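Local coordinates for chitin oligosaccharide binding protein NagB2 (Paenibacillus sp. FPU-7, PDB 7EHU) that binds chitin oligosaccharides, probably as the extracellular solute-binding component of a bacterial sugar uptake system, at residues Lys175-Leu180 and Thr186-Gly191; Met271-Ser276 and Phe297-Ile302. All coordinates share one frame; numbering follows the deposited sequence.

Both interactions lie on the same side of the chain's centre, and their own centres are about 12 Å apart. They follow one another along the chain: interaction 1 is complete before interaction 2 begins. Interaction 1 sets helix 170-182 against the short strand 188-189. Interaction 2 joins strand 271-275 to the loop after strand 294-297. Strands 188-189 and 271-275 are parallel neighbours in one mixed sheet, and Ala189 N probably donates a hydrogen bond to Met271 O at 2.9 Å. Met271 CE also packs on Leu177 CD2 at 3.5 Å. The two contacts thus adjoin through Met271 within this part of the solute-binding protein.

Interaction 1 of 2, residues Lys175-Leu180 and Thr186-Gly191; sequences KALEAL and TPIALG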
# COMPACT_ATOMS: atom_id res chain seq x y z
N LYS A 175 -5.02 -5.94 25.95
CA LYS A 175 -4.41 -5.61 27.23
C LYS A 175 -3.43 -4.45 27.06
O LYS A 175 -3.37 -3.54 27.91
CB LYS A 175 -3.74 -6.83 27.88
CG LYS A 175 -3.17 -6.38 29.20
CD LYS A 175 -4.38 -6.15 30.14
CE LYS A 175 -4.03 -5.46 31.42
NZ LYS A 175 -3.78 -4.08 30.80
N ALA A 176 -2.67 -4.44 25.98
CA ALA A 176 -1.74 -3.34 25.74
C ALA A 176 -2.48 -2.03 25.51
O ALA A 176 -2.08 -0.98 26.03
CB ALA A 176 -0.90 -3.67 24.52
N LEU A 177 -3.56 -2.07 24.72
CA LEU A 177 -4.33 -0.85 24.49
C LEU A 177 -4.87 -0.30 25.80
O LEU A 177 -4.84 0.91 26.04
CB LEU A 177 -5.47 -1.13 23.52
CG LEU A 177 -5.03 -1.53 22.11
CD1 LEU A 177 -6.23 -1.96 21.28
CD2 LEU A 177 -4.28 -0.42 21.40
N GLU A 178 -5.40 -1.19 26.66
CA GLU A 178 -5.93 -0.79 27.97
C GLU A 178 -4.85 -0.08 28.78
O GLU A 178 -5.10 0.97 29.40
CB GLU A 178 -6.43 -2.03 28.72
CG GLU A 178 -7.83 -2.51 28.30
CD GLU A 178 -8.18 -3.92 28.79
OE1 GLU A 178 -7.45 -4.47 29.64
OE2 GLU A 178 -9.21 -4.46 28.31
N ALA A 179 -3.65 -0.65 28.80
CA ALA A 179 -2.57 -0.09 29.62
C ALA A 179 -2.09 1.25 29.08
O ALA A 179 -1.78 2.17 29.85
CB ALA A 179 -1.41 -1.08 29.68
N LEU A 180 -2.02 1.38 27.76
CA LEU A 180 -1.62 2.65 27.16
C LEU A 180 -2.66 3.72 27.46
O LEU A 180 -2.32 4.83 27.90
CB LEU A 180 -1.45 2.49 25.66
CG LEU A 180 -0.24 1.65 25.22
CD1 LEU A 180 -0.44 1.13 23.80
CD2 LEU A 180 1.06 2.44 25.33
N THR A 186 -2.01 8.12 23.76
CA THR A 186 -2.86 7.81 22.60
C THR A 186 -2.40 6.48 22.01
O THR A 186 -1.25 6.38 21.56
CB THR A 186 -2.74 8.91 21.55
OG1 THR A 186 -3.05 10.18 22.14
CG2 THR A 186 -3.68 8.66 20.37
N PRO A 187 -3.23 5.44 22.00
CA PRO A 187 -2.68 4.13 21.63
C PRO A 187 -2.32 3.98 20.16
O PRO A 187 -1.21 3.52 19.85
CB PRO A 187 -3.75 3.13 22.10
CG PRO A 187 -4.43 3.87 23.24
CD PRO A 187 -4.52 5.28 22.69
N ILE A 188 -3.22 4.36 19.25
CA ILE A 188 -3.07 4.09 17.82
C ILE A 188 -3.19 5.40 17.04
O ILE A 188 -4.24 6.04 17.06
CB ILE A 188 -4.13 3.10 17.30
CG1 ILE A 188 -4.11 1.78 18.08
CG2 ILE A 188 -3.92 2.83 15.81
CD1 ILE A 188 -5.31 0.89 17.84
N ALA A 189 -2.10 5.79 16.37
CA ALA A 189 -2.15 6.90 15.43
C ALA A 189 -2.84 6.47 14.15
O ALA A 189 -2.68 5.34 13.69
CB ALA A 189 -0.73 7.34 15.10
N LEU A 190 -3.60 7.39 13.55
CA LEU A 190 -4.23 7.11 12.27
C LEU A 190 -4.72 8.46 11.73
O LEU A 190 -5.42 9.21 12.43
CB LEU A 190 -5.41 6.18 12.49
CG LEU A 190 -5.83 5.33 11.28
CD1 LEU A 190 -6.78 4.19 11.74
CD2 LEU A 190 -6.22 5.99 10.03
N GLY A 191 -4.34 8.80 10.50
CA GLY A 191 -4.88 9.95 9.80
C GLY A 191 -5.79 9.48 8.69
O GLY A 191 -5.32 8.97 7.68
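Leu177 and Leu180 of helix 170-182 pack on Pro187 and Ile188 across the short link after the helix. The contact is apolar throughout, and no hydrogen bond crosses between residues 175-180 and 186-191. Leu177 CD2 and the ring of Pro187 carry most of the contact. The CD2 branch of Leu177 meets both partners. It lies 3.7 Å from Pro187 CB and 3.9 Å from Ile188 CD1. Leu177 and Pro187 cross at a slant, and so do Leu177 and Ile188. The CG of Leu177 stands anti to its carbonyl carbon (chi1 -65°), and from there CD2 reaches out to the proline ring and the end of the isoleucine.

Leu180 is one helical turn further on. It touches with the base of its side chain rather than its tip: CB comes to 4.1 Å from Pro187 CG. The proline ring therefore meets both leucines, with CB turned to Leu177 and CG to Leu180. Ile188 reaches back with its longer branch, which ends in CD1. CG1 of this branch also lies 4.0 Å from Leu177 CD2. All four of these residues are buried.

The backbones are closest at Leu180 and Pro187, whose CA atoms are 5.8 Å apart. The helix packs on Pro187, just before strand 188-189, and on Ile188 within it. Met271 of strand 271-275 touches Leu180 and Ile188, and Tyr247 packs on Leu177. The backbone of Ile188 bonds to Tyr247 and Asp249, while Ala189 packs on helix 257-265.

Interaction 2 of 2, residues Met271-Ser276 and Phe297-Ile302; sequences MLFDGS and FRFPNI
Met271 and Phe273 of strand 271-275 touch Phe297 and Phe299, at the end of strand 294-297 and in the loop beyond it. The strand belongs to a mixed sheet of the periplasmic-binding-protein fold. Strand 138-154 pairs antiparallel with both 271-275 and 294-297.

The aromatic contact is between Phe273 and Phe299. Phe273 CE1 approaches the edge of the Phe299 ring, close to its plane, and lies 4.0 Å from Phe299 CD2. The two side chains cross at about a right angle. In Phe273 the ring is anti to the backbone N (chi1 -164°), which carries it out from the strand to Phe299. On one face of the Phe299 ring, Pro300 CD sits 3.5 Å above the plane, offset toward the rim.

The sulfur contact is between Met271 and Phe297. Met271 SD lies 4.2 Å from Phe297 CZ and approaches that ring obliquely. Phe151 of strand 138-154 touches all four residues and meets Phe273 edge-to-face. The side chain of Phe273 is about 9 Å from a bound NAG, so the contact is near the sugar site without touching that sugar.

Asp274, next along the strand, makes polar bonds. Its OD1 is bonded by Tyr257, and its OD2 by Gln261. Gly275 N also bonds to Asp274 OD1 at 2.8 Å, on the anti side and 20° out of the carboxylate plane; this bond is bent, with 140° at the hydrogen.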
# COMPACT_ATOMS: atom_id res chain seq x y z
N MET A 271 1.44 3.36 18.58
CA MET A 271 1.61 2.48 17.43
C MET A 271 0.92 3.07 16.22
O MET A 271 0.15 4.02 16.32
CB MET A 271 1.11 1.06 17.72
CG MET A 271 -0.40 0.98 17.88
SD MET A 271 -0.98 -0.57 18.63
CE MET A 271 -0.91 -0.11 20.35
N LEU A 272 1.20 2.47 15.07
CA LEU A 272 0.73 2.96 13.78
C LEU A 272 0.59 1.76 12.86
O LEU A 272 1.58 1.04 12.66
CB LEU A 272 1.75 3.93 13.19
CG LEU A 272 1.45 4.48 11.80
CD1 LEU A 272 0.43 5.62 11.89
CD2 LEU A 272 2.68 4.96 11.12
N PHE A 273 -0.59 1.52 12.32
CA PHE A 273 -0.79 0.46 11.35
C PHE A 273 -0.53 1.03 9.96
O PHE A 273 -1.22 1.97 9.54
CB PHE A 273 -2.19 -0.16 11.45
CG PHE A 273 -2.28 -1.47 10.74
CD1 PHE A 273 -1.90 -2.64 11.38
CD2 PHE A 273 -2.64 -1.54 9.41
CE1 PHE A 273 -1.92 -3.85 10.72
CE2 PHE A 273 -2.63 -2.76 8.73
CZ PHE A 273 -2.28 -3.91 9.38
N ASP A 274 0.50 0.54 9.29
CA ASP A 274 0.90 1.16 8.03
C ASP A 274 1.67 0.17 7.19
O ASP A 274 2.07 -0.91 7.66
CB ASP A 274 1.74 2.42 8.31
CG ASP A 274 1.52 3.53 7.29
OD1 ASP A 274 1.22 3.22 6.11
OD2 ASP A 274 1.72 4.69 7.65
N GLY A 275 1.87 0.55 5.93
CA GLY A 275 2.68 -0.23 5.03
C GLY A 275 4.16 0.01 5.21
O GLY A 275 4.59 1.02 5.76
N SER A 276 4.95 -0.93 4.70
CA SER A 276 6.39 -0.90 4.92
C SER A 276 7.06 0.23 4.18
O SER A 276 8.20 0.56 4.49
CB SER A 276 7.01 -2.26 4.65
OG SER A 276 6.58 -2.79 3.41
N PHE A 297 5.17 -5.38 14.87
CA PHE A 297 4.51 -6.68 14.99
C PHE A 297 3.41 -6.78 13.94
O PHE A 297 2.73 -5.80 13.63
CB PHE A 297 3.99 -6.99 16.40
CG PHE A 297 3.06 -5.96 17.00
CD1 PHE A 297 3.55 -4.88 17.70
CD2 PHE A 297 1.66 -6.13 16.90
CE1 PHE A 297 2.69 -3.95 18.30
CE2 PHE A 297 0.79 -5.20 17.48
CZ PHE A 297 1.32 -4.11 18.18
N ARG A 298 3.24 -7.99 13.42
CA ARG A 298 2.15 -8.23 12.51
C ARG A 298 0.83 -8.25 13.29
O ARG A 298 0.79 -8.36 14.51
CB ARG A 298 2.37 -9.52 11.72
CG ARG A 298 2.09 -10.79 12.43
CD ARG A 298 1.98 -11.96 11.42
NE ARG A 298 2.05 -13.23 12.12
CZ ARG A 298 3.17 -13.90 12.39
NH1 ARG A 298 4.35 -13.46 11.99
NH2 ARG A 298 3.08 -15.03 13.05
N PHE A 299 -0.25 -8.07 12.55
CA PHE A 299 -1.57 -8.02 13.16
C PHE A 299 -1.75 -9.24 14.07
O PHE A 299 -1.45 -10.36 13.66
CB PHE A 299 -2.65 -7.98 12.07
CG PHE A 299 -4.00 -7.63 12.63
CD1 PHE A 299 -4.83 -8.62 13.14
CD2 PHE A 299 -4.41 -6.31 12.71
CE1 PHE A 299 -6.04 -8.29 13.72
CE2 PHE A 299 -5.61 -5.99 13.29
CZ PHE A 299 -6.42 -6.98 13.79
N PRO A 300 -2.24 -9.06 15.29
CA PRO A 300 -2.31 -10.19 16.24
C PRO A 300 -3.41 -11.19 15.92
O PRO A 300 -4.39 -10.90 15.24
CB PRO A 300 -2.60 -9.50 17.58
CG PRO A 300 -3.34 -8.23 17.18
CD PRO A 300 -2.67 -7.79 15.91
N ASN A 301 -3.26 -12.39 16.47
CA ASN A 301 -4.17 -13.50 16.18
C ASN A 301 -5.47 -13.38 16.97
O ASN A 301 -5.47 -13.31 18.21
CB ASN A 301 -3.48 -14.83 16.48
CG ASN A 301 -2.35 -15.15 15.51
OD1 ASN A 301 -2.31 -14.64 14.39
ND2 ASN A 301 -1.40 -15.95 15.96
N ILE A 302 -6.59 -13.37 16.24
CA ILE A 302 -7.92 -13.37 16.84
C ILE A 302 -8.43 -14.79 17.09
O ILE A 302 -9.28 -14.98 17.97
CB ILE A 302 -8.91 -12.56 15.98
CG1 ILE A 302 -8.64 -11.06 16.18
CG2 ILE A 302 -10.38 -12.88 16.31
CD1 ILE A 302 -9.39 -10.15 15.23